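PDB 3EC4: putative Acetyltransferase from the GNAT family from Novosphingobium aromaticivorans DSM 12444, which is a putative GNAT-family acetyltransferase, probably moving an acyl group from an acyl-CoA donor to an acceptor that is not known. Local coordinates for residues A[149-160]-A[186-196]; A[175-183]-A[206-214]. All coordinates share one frame; numbering follows the deposited sequence. Where two conformers were deposited one is given.

Contact 1 (A[149-160]-A[186-196]); sequences ERMRPAPNLAEV and MAARGEVPYLH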
loop_
_atom_site.group_PDB
_atom_site.type_symbol
_atom_site.label_atom_id
_atom_site.label_comp_id
_atom_site.label_asym_id
_atom_site.label_seq_id
_atom_site.Cartn_x
_atom_site.Cartn_y
_atom_site.Cartn_z
ATOM N N GLU A 149 4.929 -3.432 5.177
ATOM C CA GLU A 149 3.812 -4.264 4.773
ATOM C C GLU A 149 2.505 -3.515 4.882
ATOM O O GLU A 149 2.331 -2.707 5.794
ATOM C CB GLU A 149 3.726 -5.481 5.675
ATOM C CG GLU A 149 5.016 -6.273 5.744
ATOM C CD GLU A 149 4.965 -7.405 6.717
ATOM O OE1 GLU A 149 4.344 -7.258 7.786
ATOM O OE2 GLU A 149 5.595 -8.453 6.428
ATOM N N ARG A 150 1.568 -3.829 3.996
ATOM C CA ARG A 150 0.247 -3.213 4.061
ATOM C C ARG A 150 -0.892 -4.221 3.905
ATOM O O ARG A 150 -1.108 -5.023 4.823
ATOM C CB ARG A 150 0.191 -2.018 3.111
ATOM C CG ARG A 150 -0.917 -1.037 3.355
ATOM C CD ARG A 150 -0.787 0.200 2.499
ATOM N NE ARG A 150 -1.002 -0.058 1.098
ATOM C CZ ARG A 150 -0.918 0.874 0.143
ATOM N NH1 ARG A 150 -0.629 2.153 0.410
ATOM N NH2 ARG A 150 -1.107 0.535 -1.098
HETATM N N MSE A 151 -1.646 -4.191 2.800
HETATM C CA MSE A 151 -2.884 -4.975 2.714
HETATM C C MSE A 151 -2.630 -6.479 2.603
HETATM O O MSE A 151 -1.590 -6.947 2.088
HETATM C CB MSE A 151 -3.766 -4.525 1.539
HETATM C CG MSE A 151 -4.097 -3.085 1.580
HETATM SE SE MSE A 151 -5.410 -2.600 0.250
HETATM C CE MSE A 151 -4.644 -0.853 -0.205
ATOM N N ARG A 152 -3.597 -7.238 3.097
ATOM C CA ARG A 152 -3.542 -8.690 3.049
ATOM C C ARG A 152 -4.883 -9.215 2.552
ATOM O O ARG A 152 -5.745 -9.508 3.342
ATOM C CB ARG A 152 -3.229 -9.253 4.428
ATOM C CG ARG A 152 -1.807 -8.898 4.882
ATOM C CD ARG A 152 -1.578 -9.210 6.327
ATOM N NE ARG A 152 -0.242 -8.805 6.702
ATOM C CZ ARG A 152 0.845 -9.541 6.556
ATOM N NH1 ARG A 152 0.758 -10.799 6.159
ATOM N NH2 ARG A 152 2.031 -9.024 6.881
ATOM N N PRO A 153 -5.058 -9.277 1.212
ATOM C CA PRO A 153 -6.324 -9.664 0.588
ATOM C C PRO A 153 -6.797 -11.112 0.841
ATOM O O PRO A 153 -7.967 -11.413 0.669
ATOM C CB PRO A 153 -6.074 -9.385 -0.897
ATOM C CG PRO A 153 -4.987 -8.316 -0.911
ATOM C CD PRO A 153 -4.079 -8.819 0.209
ATOM N N ALA A 154 -5.854 -11.976 1.191
ATOM C CA ALA A 154 -6.085 -13.328 1.643
ATOM C C ALA A 154 -4.923 -13.747 2.558
ATOM O O ALA A 154 -3.848 -13.123 2.529
ATOM C CB ALA A 154 -6.222 -14.293 0.450
ATOM N N PRO A 155 -5.122 -14.788 3.387
ATOM C CA PRO A 155 -4.062 -15.184 4.312
ATOM C C PRO A 155 -2.671 -15.365 3.701
ATOM O O PRO A 155 -1.689 -15.027 4.358
ATOM C CB PRO A 155 -4.599 -16.482 4.920
ATOM C CG PRO A 155 -6.091 -16.254 4.908
ATOM C CD PRO A 155 -6.311 -15.633 3.547
ATOM N N ASN A 156 -2.582 -15.854 2.463
ATOM C CA ASN A 156 -1.280 -16.105 1.823
ATOM C C ASN A 156 -0.795 -14.971 0.889
ATOM O O ASN A 156 0.115 -15.192 0.100
ATOM C CB ASN A 156 -1.386 -17.382 1.001
ATOM C CG ASN A 156 -2.244 -17.186 -0.229
ATOM O OD1 ASN A 156 -3.304 -16.529 -0.182
ATOM N ND2 ASN A 156 -1.776 -17.702 -1.343
ATOM N N LEU A 157 -1.418 -13.790 0.958
ATOM C CA LEU A 157 -0.998 -12.632 0.153
ATOM C C LEU A 157 -0.678 -11.455 1.070
ATOM O O LEU A 157 -1.379 -11.216 2.041
ATOM C CB LEU A 157 -2.110 -12.209 -0.835
ATOM C CG LEU A 157 -2.456 -13.276 -1.882
ATOM C CD1 LEU A 157 -3.809 -12.999 -2.547
ATOM C CD2 LEU A 157 -1.297 -13.302 -2.880
ATOM N N ALA A 158 0.369 -10.697 0.729
ATOM C CA ALA A 158 0.805 -9.583 1.560
ATOM C C ALA A 158 1.404 -8.499 0.679
ATOM O O ALA A 158 2.226 -8.797 -0.172
ATOM C CB ALA A 158 1.817 -10.043 2.599
ATOM N N GLU A 159 1.004 -7.256 0.926
ATOM C CA GLU A 159 1.440 -6.135 0.126
ATOM C C GLU A 159 2.731 -5.488 0.630
ATOM O O GLU A 159 2.846 -5.132 1.790
ATOM C CB GLU A 159 0.336 -5.071 0.105
ATOM C CG GLU A 159 0.569 -3.990 -0.951
ATOM C CD GLU A 159 -0.484 -2.909 -0.913
ATOM O OE1 GLU A 159 -1.097 -2.754 0.156
ATOM O OE2 GLU A 159 -0.652 -2.194 -1.942
ATOM N N VAL A 160 3.682 -5.307 -0.276
ATOM C CA VAL A 160 4.827 -4.409 -0.061
ATOM C C VAL A 160 4.448 -2.944 -0.300
ATOM O O VAL A 160 3.894 -2.617 -1.341
ATOM C CB VAL A 160 5.994 -4.777 -0.988
ATOM C CG1 VAL A 160 7.187 -3.887 -0.677
ATOM C CG2 VAL A 160 6.341 -6.298 -0.776
HETATM N N MSE A 186 7.847 -12.141 4.553
HETATM C CA MSE A 186 6.664 -12.740 3.911
HETATM C C MSE A 186 6.926 -14.214 3.528
HETATM O O MSE A 186 6.190 -15.135 3.929
HETATM C CB MSE A 186 6.250 -11.924 2.699
HETATM C CG MSE A 186 5.748 -10.542 3.116
HETATM SE SE MSE A 186 5.450 -9.493 1.531
HETATM C CE MSE A 186 4.756 -7.902 2.355
ATOM N N ALA A 187 8.038 -14.430 2.848
ATOM C CA ALA A 187 8.487 -15.780 2.504
ATOM C C ALA A 187 8.565 -16.717 3.692
ATOM O O ALA A 187 8.107 -17.863 3.593
ATOM C CB ALA A 187 9.832 -15.722 1.777
ATOM N N ALA A 188 9.165 -16.266 4.800
ATOM C CA ALA A 188 9.314 -17.043 6.001
ATOM C C ALA A 188 7.949 -17.549 6.487
ATOM O O ALA A 188 7.858 -18.677 6.964
ATOM C CB ALA A 188 9.995 -16.262 7.123
ATOM N N ARG A 189 6.913 -16.708 6.343
ATOM C CA ARG A 189 5.551 -17.051 6.740
ATOM C C ARG A 189 4.743 -17.775 5.647
ATOM O O ARG A 189 3.592 -18.129 5.853
ATOM C CB ARG A 189 4.797 -15.766 7.202
ATOM C CG ARG A 189 5.394 -15.063 8.387
ATOM C CD ARG A 189 4.547 -13.926 8.937
ATOM N NE ARG A 189 4.263 -12.934 7.898
ATOM C CZ ARG A 189 4.936 -11.820 7.675
ATOM N NH1 ARG A 189 5.919 -11.408 8.455
ATOM N NH2 ARG A 189 4.592 -11.058 6.642
ATOM N N GLY A 190 5.338 -18.029 4.489
ATOM C CA GLY A 190 4.609 -18.701 3.409
ATOM C C GLY A 190 3.605 -17.827 2.687
ATOM O O GLY A 190 2.629 -18.327 2.139
ATOM N N GLU A 191 3.860 -16.529 2.687
ATOM C CA GLU A 191 3.035 -15.564 1.994
ATOM C C GLU A 191 3.722 -15.133 0.707
ATOM O O GLU A 191 4.965 -15.049 0.619
ATOM C CB GLU A 191 2.783 -14.314 2.848
ATOM C CG GLU A 191 2.104 -14.617 4.158
ATOM C CD GLU A 191 2.340 -13.545 5.207
ATOM O OE1 GLU A 191 2.956 -12.493 4.903
ATOM O OE2 GLU A 191 1.905 -13.768 6.344
ATOM N N VAL A 192 2.886 -14.838 -0.273
ATOM C CA VAL A 192 3.288 -14.340 -1.545
ATOM C C VAL A 192 3.203 -12.781 -1.547
ATOM O O VAL A 192 2.112 -12.178 -1.296
ATOM C CB VAL A 192 2.380 -14.925 -2.681
ATOM C CG1 VAL A 192 2.718 -14.254 -4.033
ATOM C CG2 VAL A 192 2.399 -16.486 -2.765
ATOM N N PRO A 193 4.347 -12.108 -1.792
ATOM C CA PRO A 193 4.364 -10.666 -1.944
ATOM C C PRO A 193 3.676 -10.221 -3.198
ATOM O O PRO A 193 3.768 -10.890 -4.224
ATOM C CB PRO A 193 5.871 -10.315 -2.026
ATOM C CG PRO A 193 6.586 -11.521 -1.480
ATOM C CD PRO A 193 5.722 -12.673 -1.837
ATOM N N TYR A 194 3.001 -9.088 -3.103
ATOM C CA TYR A 194 2.508 -8.341 -4.267
ATOM C C TYR A 194 2.651 -6.848 -4.008
ATOM O O TYR A 194 2.843 -6.412 -2.873
ATOM C CB TYR A 194 1.053 -8.724 -4.561
ATOM C CG TYR A 194 0.050 -8.017 -3.706
ATOM C CD1 TYR A 194 -0.230 -8.459 -2.425
ATOM C CD2 TYR A 194 -0.666 -6.950 -4.207
ATOM C CE1 TYR A 194 -1.162 -7.782 -1.631
ATOM C CE2 TYR A 194 -1.586 -6.303 -3.456
ATOM C CZ TYR A 194 -1.830 -6.727 -2.151
ATOM O OH TYR A 194 -2.770 -6.067 -1.391
ATOM N N LEU A 195 2.532 -6.045 -5.059
ATOM C CA LEU A 195 2.593 -4.611 -4.927
ATOM C C LEU A 195 1.931 -3.982 -6.107
ATOM O O LEU A 195 1.618 -4.639 -7.077
ATOM C CB LEU A 195 4.036 -4.122 -4.794
ATOM C CG LEU A 195 5.015 -4.475 -5.940
ATOM C CD1 LEU A 195 4.824 -3.553 -7.143
ATOM C CD2 LEU A 195 6.489 -4.468 -5.465
ATOM N N HIS A 196 1.676 -2.699 -5.988
ATOM C CA HIS A 196 1.247 -1.882 -7.111
ATOM C C HIS A 196 2.311 -0.856 -7.413
ATOM O O HIS A 196 2.894 -0.269 -6.484
ATOM C CB HIS A 196 -0.068 -1.132 -6.811
ATOM C CG HIS A 196 -1.245 -2.034 -6.581
ATOM N ND1 HIS A 196 -1.687 -2.372 -5.323
ATOM C CD2 HIS A 196 -2.050 -2.700 -7.452
ATOM C CE1 HIS A 196 -2.718 -3.196 -5.424
ATOM N NE2 HIS A 196 -2.966 -3.397 -6.705
HETATM O O HOH W 1 1.989 -1.676 -3.181
#
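Tyr-194 reaches across strand 157-160, with Ala-158 N at the edge of its ring, on the face it shares with Leu-157 and Glu-159. Its CG sits between the backbone N and the carbonyl carbon (chi1 81°), which swings the ring over the neighbouring strand. Glu-159 CG packs over one ring face, off-centre, as a CH-pi contact 4.2 Å from the centroid. Beyond it the Glu-159 carboxylate runs parallel to the ring. Arg-150 grips that carboxylate side-on, and Met-151 N adds a bond to OE1. The Tyr-194 OH ends against Pro-153, 3.2 Å from CG.

On the other face, the extended side chain of selenomethionine Met-186 reaches back from the helix end. Its CE touches Ala-158 CB at 3.6 Å and Val-160 CG2 at 3.9 Å. Val-160 CB also meets Leu-195 CB at 4.3 Å.

Four backbone hydrogen bonds join the segments in parallel register, from Val-192 N to Asn-156 O up to Val-160 N to Tyr-194 O. The strand axes already diverge by 43°. A water links Glu-159 OE2 and Val-160 O to His-196 N.

At the other end is a salt-bridge network. Arg-189 NH2 meets Glu-149 OE2 at 2.8 Å, and Arg-152 NH1 meets Glu-191 OE1 at 3.0 Å. Arg-189 also holds Glu-191 side-on. The two carboxylates probably offset the close approach of the two guanidinium groups.

These parallel strands belong to a beta-alpha-beta unit; in GNAT folds such strands typically splay apart further on. Helix 174-188 packs on the Val-160 face, helix 11-17 lies by Tyr-194 and Pro-153, and strand 76-88 flanks strand 192-198.

Contact 2 (A[175-183]-A[206-214]); sequences AARLIRKVI and RLYESLGFR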
loop_
_atom_site.group_PDB
_atom_site.type_symbol
_atom_site.label_atom_id
_atom_site.label_comp_id
_atom_site.label_asym_id
_atom_site.label_seq_id
_atom_site.Cartn_x
_atom_site.Cartn_y
_atom_site.Cartn_z
ATOM N N ALA A 175 16.375 1.202 -1.412
ATOM C CA ALA A 175 15.025 0.688 -1.695
ATOM C C ALA A 175 15.023 -0.800 -2.016
ATOM O O ALA A 175 14.237 -1.549 -1.437
ATOM C CB ALA A 175 14.355 1.475 -2.837
ATOM N N ALA A 176 15.931 -1.235 -2.885
ATOM C CA ALA A 176 16.048 -2.627 -3.254
ATOM C C ALA A 176 16.333 -3.499 -2.036
ATOM O O ALA A 176 15.639 -4.490 -1.796
ATOM C CB ALA A 176 17.131 -2.812 -4.289
ATOM N N ARG A 177 17.296 -3.076 -1.222
ATOM C CA ARG A 177 17.641 -3.829 -0.025
ATOM C C ARG A 177 16.490 -3.928 0.977
ATOM O O ARG A 177 16.252 -4.985 1.545
ATOM C CB ARG A 177 18.889 -3.271 0.620
ATOM C CG ARG A 177 20.148 -3.499 -0.210
ATOM C CD ARG A 177 21.231 -2.592 0.254
ATOM N NE ARG A 177 21.572 -2.861 1.646
ATOM C CZ ARG A 177 22.280 -2.036 2.402
ATOM N NH1 ARG A 177 22.789 -0.908 1.906
ATOM N NH2 ARG A 177 22.499 -2.354 3.657
ATOM N N LEU A 178 15.733 -2.850 1.143
ATOM C CA LEU A 178 14.553 -2.853 2.020
ATOM C C LEU A 178 13.425 -3.756 1.498
ATOM O O LEU A 178 12.813 -4.505 2.279
ATOM C CB LEU A 178 14.059 -1.420 2.207
ATOM C CG LEU A 178 14.987 -0.636 3.173
ATOM C CD1 LEU A 178 14.888 0.874 3.053
ATOM C CD2 LEU A 178 14.688 -1.074 4.658
ATOM N N ILE A 179 13.134 -3.678 0.200
ATOM C CA ILE A 179 12.170 -4.609 -0.393
ATOM C C ILE A 179 12.599 -6.073 -0.149
ATOM O O ILE A 179 11.785 -6.918 0.224
ATOM C CB ILE A 179 11.937 -4.311 -1.893
ATOM C CG1 ILE A 179 11.251 -2.948 -2.049
ATOM C CG2 ILE A 179 11.076 -5.459 -2.529
ATOM C CD1 ILE A 179 11.383 -2.252 -3.407
ATOM N N ARG A 180 13.864 -6.382 -0.376
ATOM C CA ARG A 180 14.374 -7.732 -0.085
ATOM C C ARG A 180 14.052 -8.166 1.337
ATOM O O ARG A 180 13.654 -9.301 1.559
ATOM C CB ARG A 180 15.883 -7.817 -0.268
ATOM C CG ARG A 180 16.386 -7.778 -1.735
ATOM C CD ARG A 180 17.883 -7.793 -1.721
ATOM N NE ARG A 180 18.586 -7.835 -3.003
ATOM C CZ ARG A 180 18.757 -8.944 -3.721
ATOM N NH1 ARG A 180 18.242 -10.086 -3.324
ATOM N NH2 ARG A 180 19.448 -8.906 -4.855
ATOM N N LYS A 181 14.272 -7.290 2.299
ATOM C CA LYS A 181 14.030 -7.639 3.695
ATOM C C LYS A 181 12.551 -7.890 3.947
ATOM O O LYS A 181 12.152 -8.868 4.569
ATOM C CB LYS A 181 14.535 -6.543 4.606
ATOM C CG LYS A 181 14.461 -6.924 6.080
ATOM C CD LYS A 181 15.392 -8.049 6.471
ATOM C CE LYS A 181 15.308 -8.281 7.966
ATOM N NZ LYS A 181 16.128 -9.384 8.389
ATOM N N VAL A 182 11.710 -7.000 3.464
ATOM C CA VAL A 182 10.269 -7.196 3.638
ATOM C C VAL A 182 9.768 -8.561 3.048
ATOM O O VAL A 182 9.006 -9.299 3.701
ATOM C CB VAL A 182 9.470 -5.991 3.017
ATOM C CG1 VAL A 182 7.922 -6.367 2.983
ATOM C CG2 VAL A 182 9.681 -4.696 3.805
ATOM N N ILE A 183 10.183 -8.886 1.812
ATOM C CA ILE A 183 9.711 -10.101 1.134
ATOM C C ILE A 183 10.282 -11.406 1.736
ATOM O O ILE A 183 9.624 -12.412 1.699
ATOM C CB ILE A 183 9.865 -10.043 -0.406
ATOM C CG1 ILE A 183 11.320 -10.055 -0.851
ATOM C CG2 ILE A 183 9.074 -8.847 -0.970
ATOM C CD1 ILE A 183 11.493 -10.027 -2.419
ATOM N N ARG A 206 10.977 -1.939 -13.551
ATOM C CA ARG A 206 12.223 -2.656 -13.789
ATOM C C ARG A 206 12.887 -3.071 -12.498
ATOM O O ARG A 206 13.414 -4.181 -12.418
ATOM C CB ARG A 206 13.194 -1.793 -14.637
ATOM C CG ARG A 206 12.793 -1.646 -16.093
ATOM C CD ARG A 206 13.897 -0.963 -16.912
ATOM N NE ARG A 206 14.267 0.385 -16.467
ATOM C CZ ARG A 206 13.774 1.528 -16.965
ATOM N NH1 ARG A 206 12.852 1.519 -17.905
ATOM N NH2 ARG A 206 14.199 2.694 -16.491
ATOM N N LEU A 207 12.828 -2.220 -11.478
ATOM C CA LEU A 207 13.418 -2.542 -10.207
ATOM C C LEU A 207 12.687 -3.731 -9.629
ATOM O O LEU A 207 13.300 -4.727 -9.229
ATOM C CB LEU A 207 13.357 -1.369 -9.228
ATOM C CG LEU A 207 13.557 -1.711 -7.762
ATOM C CD1 LEU A 207 14.966 -2.344 -7.539
ATOM C CD2 LEU A 207 13.352 -0.477 -6.882
ATOM N N TYR A 208 11.360 -3.637 -9.625
ATOM C CA TYR A 208 10.549 -4.742 -9.087
ATOM C C TYR A 208 10.744 -6.035 -9.847
ATOM O O TYR A 208 10.854 -7.084 -9.218
ATOM C CB TYR A 208 9.078 -4.353 -9.015
ATOM C CG TYR A 208 8.817 -3.115 -8.209
ATOM C CD1 TYR A 208 9.493 -2.849 -7.018
ATOM C CD2 TYR A 208 7.873 -2.195 -8.647
ATOM C CE1 TYR A 208 9.245 -1.668 -6.303
ATOM C CE2 TYR A 208 7.609 -1.045 -7.925
ATOM C CZ TYR A 208 8.291 -0.782 -6.769
ATOM O OH TYR A 208 7.985 0.396 -6.116
ATOM N N GLU A 209 10.757 -5.995 -11.177
ATOM C CA GLU A 209 11.137 -7.176 -11.972
ATOM C C GLU A 209 12.467 -7.790 -11.528
ATOM O O GLU A 209 12.598 -9.013 -11.456
ATOM C CB GLU A 209 11.177 -6.840 -13.468
ATOM C CG GLU A 209 9.805 -6.649 -14.033
ATOM C CD GLU A 209 9.845 -6.096 -15.457
ATOM O OE1 GLU A 209 10.889 -5.599 -15.897
ATOM O OE2 GLU A 209 8.813 -6.201 -16.117
ATOM N N SER A 210 13.451 -6.957 -11.210
ATOM C CA SER A 210 14.762 -7.445 -10.789
ATOM C C SER A 210 14.752 -8.043 -9.379
ATOM O O SER A 210 15.709 -8.699 -8.962
ATOM C CB SER A 210 15.815 -6.331 -10.948
ATOM O OG SER A 210 15.769 -5.815 -12.276
ATOM N N LEU A 211 13.683 -7.804 -8.643
ATOM C CA LEU A 211 13.507 -8.321 -7.285
ATOM C C LEU A 211 12.513 -9.478 -7.265
ATOM O O LEU A 211 12.076 -9.901 -6.197
ATOM C CB LEU A 211 13.013 -7.201 -6.366
ATOM C CG LEU A 211 14.071 -6.134 -6.038
ATOM C CD1 LEU A 211 13.297 -4.969 -5.344
ATOM C CD2 LEU A 211 15.137 -6.717 -5.185
ATOM N N GLY A 212 12.148 -10.005 -8.432
ATOM C CA GLY A 212 11.325 -11.230 -8.448
ATOM C C GLY A 212 9.850 -11.022 -8.708
ATOM O O GLY A 212 9.067 -11.985 -8.693
ATOM N N PHE A 213 9.442 -9.763 -8.909
ATOM C CA PHE A 213 8.014 -9.469 -9.174
ATOM C C PHE A 213 7.727 -9.550 -10.660
ATOM O O PHE A 213 8.528 -9.143 -11.484
ATOM C CB PHE A 213 7.585 -8.110 -8.697
ATOM C CG PHE A 213 7.562 -7.978 -7.209
ATOM C CD1 PHE A 213 8.725 -7.754 -6.501
ATOM C CD2 PHE A 213 6.364 -8.117 -6.503
ATOM C CE1 PHE A 213 8.690 -7.631 -5.122
ATOM C CE2 PHE A 213 6.321 -7.963 -5.125
ATOM C CZ PHE A 213 7.471 -7.728 -4.444
ATOM N N ARG A 214 6.572 -10.085 -11.001
ATOM C CA ARG A 214 6.143 -10.127 -12.392
ATOM C C ARG A 214 4.805 -9.420 -12.474
ATOM O O ARG A 214 4.060 -9.392 -11.478
ATOM C CB ARG A 214 6.027 -11.581 -12.888
ATOM C CG ARG A 214 4.870 -12.426 -12.285
ATOM C CD ARG A 214 5.007 -13.927 -12.657
ATOM N NE ARG A 214 3.998 -14.740 -11.965
ATOM C CZ ARG A 214 2.698 -14.716 -12.244
ATOM N NH1 ARG A 214 2.235 -13.987 -13.228
ATOM N NH2 ARG A 214 1.849 -15.439 -11.535
#
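Leu-211 carries CG anti to its own carbonyl carbon (chi1 -72°), and this sends its two methyls across to helix 175-183. Ile-179 has CG2 opposite the backbone N and CG1 beside it (chi1 -66°). Both of its branches therefore face segment 206-214. The two side chains cross at about a right angle. Leu-211 CD1 rests 3.6 Å from Ile-179 CG2 and also lies near CB and CD1. The other methyl, Leu-211 CD2, packs 3.8 Å from Arg-180 CG, against the aliphatic part of that side chain.

The Ile-179 CD1 methyl goes further and meets the rim of the Tyr-208 ring, in its plane, 3.6 Å from CE1. One turn earlier, Ala-176 CB touches Leu-207 CD1 at 3.9 Å. No hydrogen bond crosses the contact.

The short helix axes stay 10.8 Å apart and cross at -45°, and Ile-179, Leu-207 and Leu-211 bridge the distance. Helix 202-210 ends here in a Schellman motif. Gly-212, with positive phi, is its C-prime residue. Phe-213 N bonds back to Tyr-208 O, and Gly-212 N to Glu-209 O. Leu-211 N bonds to the same Tyr-208 O from the opposite side of the carbonyl plane. In GNAT proteins these two helices sit side by side on one face of the central sheet, as here.

The turn sends Phe-213 back toward the first helix. Its ring reaches Ile-179 CG2 through CE1 and Ile-183 CG2 through CZ, the latter at 4.0 Å. Ile-183 CD1 lies beside Leu-211 O. Phe-213 also packs on Pro-193 and Leu-195 of strand 192-198, while Arg-180 makes a cation-pi contact with Phe-96.

Contact 1 and contact 2 have centres about 13 Å apart and share helix 174-188. Along the chain their segments alternate: 149-160, 175-183, 186-196, then 206-214. Contact 1 joins the two parallel strands of the beta-alpha-beta unit. Contact 2 joins its helix to the next one, which follows strand 192-198. The two touch directly. Leu-195 packs on Phe-213 and Tyr-208, and Ile-183 sits on Pro-193 and Val-160. One apolar layer thus runs from the sheet to both helices. Contact 1 ties the start of the parallel strands whose splay, in GNAT relatives, usually takes the acyl-CoA; contact 2 packs the two helices on one face of that sheet.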